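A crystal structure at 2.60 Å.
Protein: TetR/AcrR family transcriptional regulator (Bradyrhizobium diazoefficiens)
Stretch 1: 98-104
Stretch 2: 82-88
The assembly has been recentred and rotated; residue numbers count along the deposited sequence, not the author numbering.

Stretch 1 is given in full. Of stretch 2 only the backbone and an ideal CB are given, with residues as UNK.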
# COMPACT_ATOMS: atom_id res chain seq x y z
N ARG A 98 -1.88 -18.71 -11.00
CA ARG A 98 -1.53 -17.71 -11.96
C ARG A 98 -2.79 -16.99 -12.30
O ARG A 98 -2.82 -15.76 -12.38
CB ARG A 98 -0.84 -18.35 -13.17
CG ARG A 98 -0.47 -17.37 -14.25
CD ARG A 98 0.32 -17.94 -15.43
NE ARG A 98 1.56 -18.58 -15.02
CZ ARG A 98 1.79 -19.89 -15.03
NH1 ARG A 98 0.86 -20.75 -15.45
NH2 ARG A 98 2.97 -20.32 -14.62
N ASP A 99 -3.88 -17.72 -12.43
CA ASP A 99 -5.16 -17.11 -12.81
C ASP A 99 -5.71 -16.21 -11.66
O ASP A 99 -6.20 -15.11 -11.88
CB ASP A 99 -6.15 -18.19 -13.23
CG ASP A 99 -7.51 -17.62 -13.66
OD1 ASP A 99 -7.54 -16.57 -14.35
OD2 ASP A 99 -8.55 -18.21 -13.28
N PHE A 100 -5.58 -16.69 -10.44
CA PHE A 100 -6.05 -15.93 -9.31
C PHE A 100 -5.25 -14.63 -9.20
O PHE A 100 -5.80 -13.55 -9.02
CB PHE A 100 -5.91 -16.77 -8.04
CG PHE A 100 -6.54 -16.16 -6.83
CD1 PHE A 100 -7.87 -16.40 -6.53
CD2 PHE A 100 -5.83 -15.32 -6.00
CE1 PHE A 100 -8.48 -15.84 -5.43
CE2 PHE A 100 -6.43 -14.77 -4.88
CZ PHE A 100 -7.76 -15.01 -4.60
N ALA A 101 -3.94 -14.76 -9.31
CA ALA A 101 -3.08 -13.60 -9.29
C ALA A 101 -3.50 -12.61 -10.36
O ALA A 101 -3.62 -11.43 -10.08
CB ALA A 101 -1.64 -14.01 -9.50
N ARG A 102 -3.72 -13.08 -11.57
CA ARG A 102 -4.05 -12.16 -12.65
C ARG A 102 -5.29 -11.37 -12.31
O ARG A 102 -5.33 -10.19 -12.52
CB ARG A 102 -4.23 -12.91 -13.96
CG ARG A 102 -4.23 -12.00 -15.19
CD ARG A 102 -4.35 -12.78 -16.51
NE ARG A 102 -3.23 -13.71 -16.80
CZ ARG A 102 -3.22 -15.03 -16.58
NH1 ARG A 102 -4.27 -15.66 -16.06
NH2 ARG A 102 -2.15 -15.74 -16.88
N GLN A 103 -6.31 -12.00 -11.74
CA GLN A 103 -7.56 -11.27 -11.47
C GLN A 103 -7.34 -10.31 -10.32
O GLN A 103 -7.87 -9.22 -10.32
CB GLN A 103 -8.73 -12.21 -11.18
CG GLN A 103 -9.16 -13.14 -12.35
CD GLN A 103 -9.09 -12.49 -13.72
OE1 GLN A 103 -8.40 -13.00 -14.63
NE2 GLN A 103 -9.77 -11.36 -13.89
N TYR A 104 -6.51 -10.71 -9.36
CA TYR A 104 -6.17 -9.87 -8.20
C TYR A 104 -5.50 -8.57 -8.61
O TYR A 104 -5.88 -7.50 -8.17
CB TYR A 104 -5.23 -10.64 -7.31
CG TYR A 104 -4.78 -9.94 -6.09
CD1 TYR A 104 -5.70 -9.48 -5.17
CD2 TYR A 104 -3.46 -9.78 -5.82
CE1 TYR A 104 -5.30 -8.85 -4.01
CE2 TYR A 104 -3.03 -9.13 -4.67
CZ TYR A 104 -3.95 -8.69 -3.76
OH TYR A 104 -3.52 -8.01 -2.64
N UNK A 82 -16.71 -11.38 -6.44
CA UNK A 82 -17.25 -12.25 -7.48
C UNK A 82 -16.42 -12.22 -8.76
O UNK A 82 -16.46 -13.16 -9.53
CB UNK A 82 -18.69 -11.85 -7.79
N UNK A 83 -15.69 -11.15 -8.97
CA UNK A 83 -14.75 -11.11 -10.08
C UNK A 83 -13.51 -11.97 -9.86
O UNK A 83 -12.59 -11.98 -10.68
CB UNK A 83 -14.32 -9.66 -10.34
N UNK A 84 -13.39 -12.60 -8.71
CA UNK A 84 -12.20 -13.40 -8.47
C UNK A 84 -12.57 -14.82 -8.78
O UNK A 84 -13.65 -15.23 -8.39
CB UNK A 84 -11.68 -13.25 -7.04
N UNK A 85 -11.68 -15.60 -9.42
CA UNK A 85 -12.02 -17.01 -9.65
C UNK A 85 -12.02 -17.83 -8.37
O UNK A 85 -11.52 -17.36 -7.32
CB UNK A 85 -11.04 -17.63 -10.65
N UNK A 86 -12.67 -18.98 -8.43
CA UNK A 86 -12.50 -19.99 -7.40
C UNK A 86 -11.47 -20.99 -7.96
O UNK A 86 -11.77 -21.75 -8.88
CB UNK A 86 -13.82 -20.66 -7.04
N UNK A 87 -10.27 -20.99 -7.40
CA UNK A 87 -9.20 -21.72 -8.03
C UNK A 87 -9.37 -23.21 -7.81
O UNK A 87 -9.85 -23.60 -6.74
CB UNK A 87 -7.84 -21.25 -7.50
N UNK A 88 -9.03 -23.99 -8.84
CA UNK A 88 -9.28 -25.43 -8.86
C UNK A 88 -8.01 -26.17 -9.14
O UNK A 88 -7.29 -25.88 -10.09
CB UNK A 88 -10.34 -25.79 -9.90

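Stretch 1 is one stretch of helix, and its residues Asp99, Phe100 and Gln103 face stretch 2, whose backbone is extended from position 84 on.

Position 82 has nothing of stretch 1 within 5.5 Å of its ideal CB. Stretch 1 sets no limit here; almost any side chain would suit. It is Arg82, which makes no contact with the helix.

At position 83 the CB points sideways and again finds nothing within 5.5 Å. Stretch 1 restricts the choice little; many residues would do. It is Asp83. Its side chain leads away from the helix, and the contact is made by its backbone, with O 3.9 Å from Gln103 CB.

Position 84 is more demanding. Its ideal CB lies 4.4 Å from Phe100 CE1 and 5.2 Å from Gln103 CB. The CB points sideways, but a side chain of some length could bend toward the aromatic ring. The surroundings are a ring and aliphatic carbons, so leucine, isoleucine or methionine would fit. It is Leu84. Its CD2 reaches 4.2 Å from Phe100 CZ, and its CD1 lies 4.3 Å from Gln103 CB.

At position 85 the CB points toward the helix. The ideal CB is 3.7 Å from Asp99 OD2 and 5.3 Å from Phe100 CD1. The carboxylate could favour a small polar donor, while the close space suits alanine, serine or proline. Phi of -70° and psi of 161° are compatible with proline. It is Pro85. Its ring fits between neighbouring helix side chains: CG is 3.4 Å from Asp99 OD2, CD is 3.5 Å from Gln103 CG, and CD is also 4.2 Å from Phe100 CD1. The carboxylate gains no hydrogen bond here. The backbone O of Pro85 sits at the edge of the Phe100 ring, 3.9 Å from CD1.

Position 86 turns its CB away from the helix, so many residues are possible. Phi of -98° and psi of 109° suit an extended chain. It is Val86, with chi1 t and no contact with stretch 1.

Position 87 points back toward the helix. Its ideal CB is 4.9 Å from Phe100 CB, which leaves room for a compact apolar group. Valine, alanine or proline would serve, and phi of -74° permits the last. It is Pro87. Its CG packs 3.9 Å from Phe100 CD1.

Position 88 is beyond the reach of stretch 1 and sets no clear preference. It is Lys88, which touches a crystal neighbour.

Stretch 2 (82-88) RDLPVPK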
# COMPACT_ATOMS: atom_id res chain seq x y z
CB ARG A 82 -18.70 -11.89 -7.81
CG ARG A 82 -19.66 -12.01 -6.64
CD ARG A 82 -21.15 -11.95 -7.04
NE ARG A 82 -21.76 -10.83 -6.31
CZ ARG A 82 -22.07 -9.64 -6.84
NH1 ARG A 82 -21.88 -9.37 -8.13
NH2 ARG A 82 -22.58 -8.69 -6.06
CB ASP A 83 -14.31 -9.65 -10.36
CG ASP A 83 -15.49 -8.72 -10.66
OD1 ASP A 83 -16.64 -9.21 -10.85
OD2 ASP A 83 -15.26 -7.49 -10.69
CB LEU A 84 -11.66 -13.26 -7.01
CG LEU A 84 -10.54 -12.27 -6.61
CD1 LEU A 84 -10.57 -11.00 -7.43
CD2 LEU A 84 -10.57 -11.93 -5.13
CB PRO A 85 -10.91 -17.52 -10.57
CG PRO A 85 -9.87 -16.48 -10.62
CD PRO A 85 -10.29 -15.29 -9.78
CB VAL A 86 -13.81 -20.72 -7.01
CG1 VAL A 86 -13.49 -21.81 -5.98
CG2 VAL A 86 -14.84 -19.75 -6.45
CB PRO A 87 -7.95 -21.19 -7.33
CG PRO A 87 -8.39 -20.23 -6.29
CD PRO A 87 -9.87 -20.37 -6.14
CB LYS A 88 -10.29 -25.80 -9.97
CG LYS A 88 -11.75 -25.85 -9.51
CD LYS A 88 -12.68 -24.88 -10.27
CE LYS A 88 -12.62 -24.99 -11.80
NZ LYS A 88 -13.48 -26.06 -12.35
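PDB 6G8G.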